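Local structure of protein-disulfide isomerase (Novosphingobium aromaticivorans, 3GMF) at residues V20-Y25 with E54-V59; S24-H29 with Q92-L97. The protein is probably a thioredoxin-fold thiol-disulfide oxidoreductase or isomerase, making or rearranging disulfide bonds in other proteins. One frame throughout, in Å; residues are numbered along the deposited sequence. Where two conformers were deposited one is given.

Contact 1. Residues V20-Y25 with E54-V59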
ATOM      1  N   VAL A  20       1.876  10.043  -8.145  1.00 20.64           N
ATOM      2  CA  VAL A  20       1.915   9.599  -6.746  1.00 20.29           C
ATOM      3  C   VAL A  20       0.581   8.951  -6.414  1.00 22.25           C
ATOM      4  O   VAL A  20      -0.457   9.540  -6.686  1.00 21.35           O
ATOM      5  CB  VAL A  20       2.120  10.772  -5.800  1.00 20.57           C
ATOM      6  CG1 VAL A  20       2.006  10.318  -4.340  1.00 25.56           C
ATOM      7  CG2 VAL A  20       3.498  11.394  -6.054  1.00 22.74           C
ATOM      8  N   GLU A  21       0.624   7.771  -5.794  1.00 20.02           N
ATOM      9  CA  GLU A  21      -0.590   7.004  -5.431  1.00 20.58           C
ATOM     10  C   GLU A  21      -0.581   6.867  -3.920  1.00 22.73           C
ATOM     11  O   GLU A  21       0.418   6.406  -3.374  1.00 22.10           O
ATOM     12  CB  GLU A  21      -0.542   5.586  -6.020  1.00 24.40           C
ATOM     13  CG  GLU A  21      -0.378   5.503  -7.553  1.00 23.93           C
ATOM     14  CD  GLU A  21      -0.444   4.059  -8.080  1.00 27.66           C
ATOM     15  OE1 GLU A  21      -0.300   3.115  -7.283  1.00 28.58           O
ATOM     16  OE2 GLU A  21      -0.662   3.881  -9.292  1.00 30.08           O
ATOM     17  N   PHE A  22      -1.650   7.323  -3.248  1.00 17.77           N
ATOM     18  CA  PHE A  22      -1.816   7.120  -1.810  1.00 19.67           C
ATOM     19  C   PHE A  22      -2.770   5.964  -1.699  1.00 19.15           C
ATOM     20  O   PHE A  22      -3.945   6.081  -2.084  1.00 20.18           O
ATOM     21  CB  PHE A  22      -2.427   8.357  -1.138  1.00 21.31           C
ATOM     22  CG  PHE A  22      -1.583   9.599  -1.258  1.00 23.28           C
ATOM     23  CD1 PHE A  22      -0.601   9.890  -0.313  1.00 22.63           C
ATOM     24  CD2 PHE A  22      -1.794  10.496  -2.299  1.00 23.82           C
ATOM     25  CE1 PHE A  22       0.174  11.063  -0.417  1.00 22.24           C
ATOM     26  CE2 PHE A  22      -1.038  11.667  -2.389  1.00 26.12           C
ATOM     27  CZ  PHE A  22      -0.038  11.934  -1.461  1.00 26.00           C
ATOM     28  N   VAL A  23      -2.279   4.831  -1.207  1.00 22.35           N
ATOM     29  CA  VAL A  23      -3.088   3.598  -1.232  1.00 17.76           C
ATOM     30  C   VAL A  23      -3.026   2.882   0.119  1.00 19.66           C
ATOM     31  O   VAL A  23      -2.080   3.052   0.887  1.00 18.07           O
ATOM     32  CB  VAL A  23      -2.679   2.613  -2.371  1.00 18.99           C
ATOM     33  CG1 VAL A  23      -2.845   3.288  -3.775  1.00 23.30           C
ATOM     34  CG2 VAL A  23      -1.245   2.095  -2.160  1.00 22.77           C
ATOM     35  N   SER A  24      -4.031   2.041   0.360  1.00 19.32           N
ATOM     36  CA  SER A  24      -4.177   1.360   1.640  1.00 19.47           C
ATOM     37  C   SER A  24      -4.483  -0.109   1.391  1.00 19.75           C
ATOM     38  O   SER A  24      -5.334  -0.408   0.556  1.00 19.79           O
ATOM     39  CB  SER A  24      -5.342   1.981   2.397  1.00 20.65           C
ATOM     40  OG  SER A  24      -5.803   1.114   3.432  1.00 21.33           O
ATOM     41  N   TYR A  25      -3.816  -1.003   2.132  1.00 18.79           N
ATOM     42  CA  TYR A  25      -3.999  -2.476   1.924  1.00 21.36           C
ATOM     43  C   TYR A  25      -5.371  -3.008   2.301  1.00 20.26           C
ATOM     44  O   TYR A  25      -5.750  -4.099   1.868  1.00 21.17           O
ATOM     45  CB  TYR A  25      -2.910  -3.293   2.637  1.00 20.30           C
ATOM     46  CG  TYR A  25      -1.531  -3.027   2.083  1.00 24.55           C
ATOM     47  CD1 TYR A  25      -1.183  -3.484   0.801  1.00 25.49           C
ATOM     48  CD2 TYR A  25      -0.573  -2.320   2.822  1.00 23.15           C
ATOM     49  CE1 TYR A  25       0.072  -3.240   0.265  1.00 23.75           C
ATOM     50  CE2 TYR A  25       0.726  -2.061   2.278  1.00 20.87           C
ATOM     51  CZ  TYR A  25       1.021  -2.532   0.999  1.00 23.32           C
ATOM     52  OH  TYR A  25       2.266  -2.285   0.466  1.00 26.98           O
ATOM     53  N   GLU A  54       5.077   6.650  -7.926  1.00 25.77           N
ATOM     54  CA  GLU A  54       5.517   6.677  -6.555  1.00 25.02           C
ATOM     55  C   GLU A  54       4.375   6.166  -5.682  1.00 26.80           C
ATOM     56  O   GLU A  54       3.351   6.831  -5.543  1.00 26.27           O
ATOM     57  CB  GLU A  54       5.878   8.090  -6.142  1.00 26.00           C
ATOM     58  CG  GLU A  54       6.433   8.201  -4.751  1.00 25.39           C
ATOM     59  CD  GLU A  54       6.901   9.612  -4.464  1.00 40.59           C
ATOM     60  OE1 GLU A  54       7.318  10.316  -5.414  1.00 43.95           O
ATOM     61  OE2 GLU A  54       6.856  10.014  -3.299  1.00 36.64           O
ATOM     62  N   VAL A  55       4.545   4.982  -5.121  1.00 25.12           N
ATOM     63  CA  VAL A  55       3.512   4.379  -4.281  1.00 22.96           C
ATOM     64  C   VAL A  55       3.771   4.796  -2.857  1.00 23.57           C
ATOM     65  O   VAL A  55       4.868   4.605  -2.334  1.00 26.33           O
ATOM     66  CB  VAL A  55       3.502   2.844  -4.428  1.00 24.20           C
ATOM     67  CG1 VAL A  55       2.580   2.189  -3.393  1.00 27.36           C
ATOM     68  CG2 VAL A  55       3.077   2.482  -5.839  1.00 26.24           C
ATOM     69  N   ARG A  56       2.768   5.422  -2.261  1.00 22.60           N
ATOM     70  CA  ARG A  56       2.860   5.756  -0.852  0.50 21.23           C
ATOM     71  C   ARG A  56       1.864   4.938  -0.051  1.00 26.35           C
ATOM     72  O   ARG A  56       0.674   4.821  -0.399  1.00 25.32           O
ATOM     73  CB  ARG A  56       2.684   7.246  -0.602  0.50 16.35           C
ATOM     74  CG  ARG A  56       3.736   8.118  -1.279  0.50 16.37           C
ATOM     75  CD  ARG A  56       3.398   9.561  -1.033  0.50 14.81           C
ATOM     76  NE  ARG A  56       4.274  10.467  -1.763  0.50 22.67           N
ATOM     77  CZ  ARG A  56       4.301  11.781  -1.585  0.50 32.60           C
ATOM     78  NH1 ARG A  56       3.516  12.355  -0.677  0.50 31.34           N
ATOM     79  NH2 ARG A  56       5.121  12.519  -2.307  0.50 14.42           N
ATOM     80  N   ASN A  57       2.381   4.335   1.017  1.00 21.82           N
ATOM     81  CA  ASN A  57       1.540   3.560   1.924  1.00 22.75           C
ATOM     82  C   ASN A  57       0.793   4.515   2.835  1.00 21.63           C
ATOM     83  O   ASN A  57       1.350   5.083   3.781  1.00 25.84           O
ATOM     84  CB  ASN A  57       2.370   2.573   2.738  1.00 21.56           C
ATOM     85  CG  ASN A  57       3.091   1.572   1.870  1.00 23.68           C
ATOM     86  OD1 ASN A  57       4.323   1.529   1.836  1.00 27.01           O
ATOM     87  ND2 ASN A  57       2.338   0.766   1.168  1.00 25.07           N
ATOM     88  N   PHE A  58      -0.482   4.695   2.528  1.00 18.31           N
ATOM     89  CA  PHE A  58      -1.340   5.543   3.338  1.00 19.20           C
ATOM     90  C   PHE A  58      -2.012   4.597   4.331  1.00 20.45           C
ATOM     91  O   PHE A  58      -3.000   3.932   3.999  1.00 21.83           O
ATOM     92  CB  PHE A  58      -2.375   6.222   2.453  1.00 19.92           C
ATOM     93  CG  PHE A  58      -3.216   7.226   3.175  1.00 22.00           C
ATOM     94  CD1 PHE A  58      -2.719   8.487   3.456  1.00 24.98           C
ATOM     95  CD2 PHE A  58      -4.513   6.894   3.588  1.00 23.99           C
ATOM     96  CE1 PHE A  58      -3.503   9.420   4.138  1.00 25.05           C
ATOM     97  CE2 PHE A  58      -5.317   7.817   4.260  1.00 21.06           C
ATOM     98  CZ  PHE A  58      -4.813   9.077   4.532  1.00 22.57           C
ATOM     99  N   VAL A  59      -1.479   4.560   5.558  1.00 17.53           N
ATOM    100  CA  VAL A  59      -1.886   3.513   6.504  1.00 18.52           C
ATOM    101  C   VAL A  59      -3.091   3.962   7.326  1.00 21.52           C
ATOM    102  O   VAL A  59      -2.991   4.942   8.071  1.00 20.70           O
ATOM    103  CB  VAL A  59      -0.716   3.159   7.437  1.00 21.28           C
ATOM    104  CG1 VAL A  59      -1.181   2.143   8.486  1.00 21.71           C
ATOM    105  CG2 VAL A  59       0.487   2.609   6.632  1.00 17.14           C
TER
HETATM  106  O   HOH W   1      -0.555   0.462   0.881  1.00 30.11           O
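V20 and F22 of strand 20-23 share one face of the sheet with R56 of strand 54-57, whose side chain runs past them both in one of two modelled conformers. Its CB passes E21 O, and CG meets V20 CG1. CD touches both V20 CG1 and F22 CE1, the latter at 3.6 Å. V20 CG1 also sits over one face of the guanidinium, 3.4 Å from R56 NE. NH1 approaches F22 CE1, with the ring and guanidinium planes 81° apart. The chain is extended from CG to NE, which puts NE beside V20 CG1, within bonding distance of E54. There R56 NE and NH2 both bond to E54 OE2, NE at 3.0 Å in a salt bridge, approaching from the same side of the carboxylate plane, a grip that may not be permanent. Arginine suits this place: its methylenes pack on valine and phenylalanine while its tip stays polar. R18 meets E54 OE1 in a salt bridge, and H7 hydrogen-bonds to OE2. An alanine at E54 would probably leave the R56 guanidinium without its acid mate and freer to turn, and R18 and H7 without their acceptor.

The backbones join through E21 N to E54 O, R56 N to E21 O, V23 N to R56 O and F58 N to V23 O. On the other face V23 CG2 packs on V55 CG1 at 4.0 Å, small branched residues that fit beneath helix 76-88. Where the chain leaves strand 20-23, Y25 OH takes a weak bond from N57 ND2 (3.1 Å) and also bonds to H83 and T71. N57 OD1 bonds to N72, and a water bridges ND2 to V23 O. These parallel neighbours, linked through helix 28-46, form the beta-alpha-beta unit of a thioredoxin fold.

Contact 2. Residues S24-H29 with Q92-L97; sequences SYTCPH and QWIGPL
W93 turns the outer edge of its six-membered ring to the backbone carbonyl of Y25. CH2 and CZ2 each lie 3.3 Å from Y25 O, which sits near the ring plane, so the oxygen meets the slightly positive C-H rim. T26 CG2 approaches the same edge more loosely, 4.4 Å from CH2. Beside it I94 reaches across with its tip: CG1 is anti to the backbone N (chi1 -153°), and CD1 at the end of the chain comes 3.7 Å from T26 CA. Isoleucine suits this place, its delta methyl reaching T26 while its branched CB lies over one face of the indole; the broad indole spans the distance to Y25.

In the next shell, W93 NE1 donates to F86 O, which holds the five-membered ring and fixes the turn of the indole. Y25 O has a true donor in Q90 NE2. T26 OG1 is held by D61 and R60, leaving its methyl turned to the edge of W93, with helix 62-73 also against this side chain. The type I turn from S24 to C27 presents this backbone just ahead of helix 28-46, where C27 is the N-cap. C27 and C30 form a CxxC pair at the N-terminus of that helix, consistent with the redox site of thioredoxin-like enzymes.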
ATOM      1  N   SER A  24      -4.031   2.041   0.360  1.00 19.32           N
ATOM      2  CA  SER A  24      -4.177   1.360   1.640  1.00 19.47           C
ATOM      3  C   SER A  24      -4.483  -0.109   1.391  1.00 19.75           C
ATOM      4  O   SER A  24      -5.334  -0.408   0.556  1.00 19.79           O
ATOM      5  CB  SER A  24      -5.342   1.981   2.397  1.00 20.65           C
ATOM      6  OG  SER A  24      -5.803   1.114   3.432  1.00 21.33           O
ATOM      7  N   TYR A  25      -3.816  -1.003   2.132  1.00 18.79           N
ATOM      8  CA  TYR A  25      -3.999  -2.476   1.924  1.00 21.36           C
ATOM      9  C   TYR A  25      -5.371  -3.008   2.301  1.00 20.26           C
ATOM     10  O   TYR A  25      -5.750  -4.099   1.868  1.00 21.17           O
ATOM     11  CB  TYR A  25      -2.910  -3.293   2.637  1.00 20.30           C
ATOM     12  CG  TYR A  25      -1.531  -3.027   2.083  1.00 24.55           C
ATOM     13  CD1 TYR A  25      -1.183  -3.484   0.801  1.00 25.49           C
ATOM     14  CD2 TYR A  25      -0.573  -2.320   2.822  1.00 23.15           C
ATOM     15  CE1 TYR A  25       0.072  -3.240   0.265  1.00 23.75           C
ATOM     16  CE2 TYR A  25       0.726  -2.061   2.278  1.00 20.87           C
ATOM     17  CZ  TYR A  25       1.021  -2.532   0.999  1.00 23.32           C
ATOM     18  OH  TYR A  25       2.266  -2.285   0.466  1.00 26.98           O
ATOM     19  N   THR A  26      -6.104  -2.259   3.126  1.00 22.48           N
ATOM     20  CA  THR A  26      -7.427  -2.728   3.604  1.00 21.23           C
ATOM     21  C   THR A  26      -8.591  -2.107   2.838  1.00 19.71           C
ATOM     22  O   THR A  26      -9.762  -2.311   3.186  1.00 24.27           O
ATOM     23  CB  THR A  26      -7.609  -2.479   5.110  1.00 24.37           C
ATOM     24  OG1 THR A  26      -7.397  -1.078   5.403  1.00 21.90           O
ATOM     25  CG2 THR A  26      -6.640  -3.348   5.910  1.00 23.94           C
ATOM     26  N   CYS A  27      -8.266  -1.331   1.804  1.00 23.73           N
ATOM     27  CA  CYS A  27      -9.273  -0.591   1.037  1.00 22.09           C
ATOM     28  C   CYS A  27      -9.677  -1.377  -0.213  1.00 23.84           C
ATOM     29  O   CYS A  27      -8.825  -1.739  -1.030  1.00 21.88           O
ATOM     30  CB  CYS A  27      -8.705   0.793   0.655  1.00 22.76           C
ATOM     31  SG  CYS A  27      -9.698   1.699  -0.553  1.00 23.25           S
ATOM     32  N   PRO A  28     -10.985  -1.637  -0.384  1.00 23.91           N
ATOM     33  CA  PRO A  28     -11.439  -2.418  -1.538  1.00 22.94           C
ATOM     34  C   PRO A  28     -11.236  -1.664  -2.853  1.00 24.08           C
ATOM     35  O   PRO A  28     -11.012  -2.284  -3.906  1.00 23.15           O
ATOM     36  CB  PRO A  28     -12.935  -2.599  -1.251  1.00 27.08           C
ATOM     37  CG  PRO A  28     -13.306  -1.391  -0.424  1.00 24.32           C
ATOM     38  CD  PRO A  28     -12.111  -1.195   0.467  1.00 25.07           C
ATOM     39  N   HIS A  29     -11.281  -0.337  -2.787  1.00 20.61           N
ATOM     40  CA  HIS A  29     -11.060   0.501  -3.978  1.00 21.19           C
ATOM     41  C   HIS A  29      -9.624   0.403  -4.452  1.00 22.97           C
ATOM     42  O   HIS A  29      -9.368   0.375  -5.650  1.00 23.01           O
ATOM     43  CB  HIS A  29     -11.438   1.959  -3.703  1.00 23.95           C
ATOM     44  CG  HIS A  29     -12.847   2.145  -3.230  1.00 32.07           C
ATOM     45  ND1 HIS A  29     -13.938   1.734  -3.965  1.00 39.69           N
ATOM     46  CD2 HIS A  29     -13.342   2.720  -2.109  1.00 39.01           C
ATOM     47  CE1 HIS A  29     -15.046   2.045  -3.314  1.00 43.90           C
ATOM     48  NE2 HIS A  29     -14.713   2.644  -2.187  1.00 38.02           N
ATOM     49  N   GLN A  92      -8.789 -12.790  -0.929  1.00 36.97           N
ATOM     50  CA  GLN A  92      -8.338 -14.053  -0.349  1.00 39.68           C
ATOM     51  C   GLN A  92      -7.891 -13.943   1.107  1.00 42.38           C
ATOM     52  O   GLN A  92      -8.023 -14.921   1.851  1.00 40.29           O
ATOM     53  CB  GLN A  92      -7.208 -14.715  -1.171  1.00 44.37           C
ATOM     54  CG  GLN A  92      -7.167 -14.443  -2.689  1.00 54.36           C
ATOM     55  CD  GLN A  92      -8.502 -14.615  -3.405  1.00 57.68           C
ATOM     56  OE1 GLN A  92      -9.187 -15.631  -3.253  1.00 62.66           O
ATOM     57  NE2 GLN A  92      -8.868 -13.613  -4.207  1.00 50.63           N
ATOM     58  N   TRP A  93      -7.342 -12.791   1.521  1.00 29.00           N
ATOM     59  CA  TRP A  93      -6.820 -12.677   2.885  1.00 23.60           C
ATOM     60  C   TRP A  93      -7.643 -11.797   3.823  1.00 25.26           C
ATOM     61  O   TRP A  93      -7.503 -11.906   5.036  1.00 25.08           O
ATOM     62  CB  TRP A  93      -5.324 -12.255   2.950  1.00 29.16           C
ATOM     63  CG  TRP A  93      -5.013 -10.877   2.355  1.00 26.14           C
ATOM     64  CD1 TRP A  93      -4.531 -10.624   1.098  1.00 26.28           C
ATOM     65  CD2 TRP A  93      -5.168  -9.591   2.986  1.00 23.26           C
ATOM     66  NE1 TRP A  93      -4.359  -9.270   0.910  1.00 24.12           N
ATOM     67  CE2 TRP A  93      -4.766  -8.610   2.039  1.00 21.66           C
ATOM     68  CE3 TRP A  93      -5.619  -9.172   4.250  1.00 26.82           C
ATOM     69  CZ2 TRP A  93      -4.794  -7.234   2.319  1.00 24.05           C
ATOM     70  CZ3 TRP A  93      -5.650  -7.801   4.526  1.00 24.07           C
ATOM     71  CH2 TRP A  93      -5.239  -6.851   3.561  1.00 19.79           C
ATOM     72  N   ILE A  94      -8.508 -10.955   3.277  1.00 19.29           N
ATOM     73  CA  ILE A  94      -9.122  -9.906   4.142  1.00 23.42           C
ATOM     74  C   ILE A  94     -10.408 -10.377   4.851  1.00 21.90           C
ATOM     75  O   ILE A  94     -11.023  -9.631   5.622  1.00 21.11           O
ATOM     76  CB  ILE A  94      -9.332  -8.575   3.362  1.00 27.95           C
ATOM     77  CG1 ILE A  94      -9.313  -7.361   4.306  1.00 24.97           C
ATOM     78  CG2 ILE A  94     -10.601  -8.626   2.532  1.00 21.77           C
ATOM     79  CD1 ILE A  94      -9.197  -6.012   3.603  1.00 26.58           C
ATOM     80  N   GLY A  95     -10.800 -11.632   4.611  1.00 23.57           N
ATOM     81  CA  GLY A  95     -12.046 -12.169   5.170  1.00 24.50           C
ATOM     82  C   GLY A  95     -12.274 -11.919   6.655  1.00 21.66           C
ATOM     83  O   GLY A  95     -13.400 -11.581   7.044  1.00 23.08           O
ATOM     84  N   PRO A  96     -11.228 -12.089   7.504  1.00 19.88           N
ATOM     85  CA  PRO A  96     -11.441 -11.820   8.937  1.00 22.36           C
ATOM     86  C   PRO A  96     -11.875 -10.400   9.292  1.00 22.21           C
ATOM     87  O   PRO A  96     -12.399 -10.200  10.381  1.00 21.70           O
ATOM     88  CB  PRO A  96     -10.085 -12.120   9.563  1.00 24.00           C
ATOM     89  CG  PRO A  96      -9.467 -13.136   8.630  1.00 24.92           C
ATOM     90  CD  PRO A  96      -9.884 -12.662   7.275  1.00 23.81           C
ATOM     91  N   LEU A  97     -11.648  -9.425   8.411  1.00 18.87           N
ATOM     92  CA  LEU A  97     -12.177  -8.085   8.681  1.00 23.64           C
ATOM     93  C   LEU A  97     -13.698  -8.120   8.823  1.00 23.48           C
ATOM     94  O   LEU A  97     -14.249  -7.513   9.747  1.00 24.45           O
ATOM     95  CB  LEU A  97     -11.766  -7.096   7.574  1.00 26.14           C
ATOM     96  CG  LEU A  97     -12.412  -5.707   7.668  1.00 29.78           C
ATOM     97  CD1 LEU A  97     -12.037  -5.001   8.965  1.00 30.37           C
ATOM     98  CD2 LEU A  97     -12.042  -4.861   6.448  1.00 31.95           C
TER

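Overall arrangement
Contacts 1 and 2 share S24 and Y25, and their centres lie about 14 Å apart. Contact 1 is near the middle of the molecule, about 5 Å from the centre of the chain, whereas contact 2 lies farther out, at about 11 Å. The chain leaves the sheet at V23, turns through S24-C27 and enters helix 28-46, so one continuous piece serves both. Y25 spans them: its hydroxyl end faces N57 in contact 1, while its carbonyl belongs to contact 2. The segment leading into the probable CxxC site is thus paired with the sheet at its start and packed against W93 and I94, in the helical region inserted into the fold, at its turn.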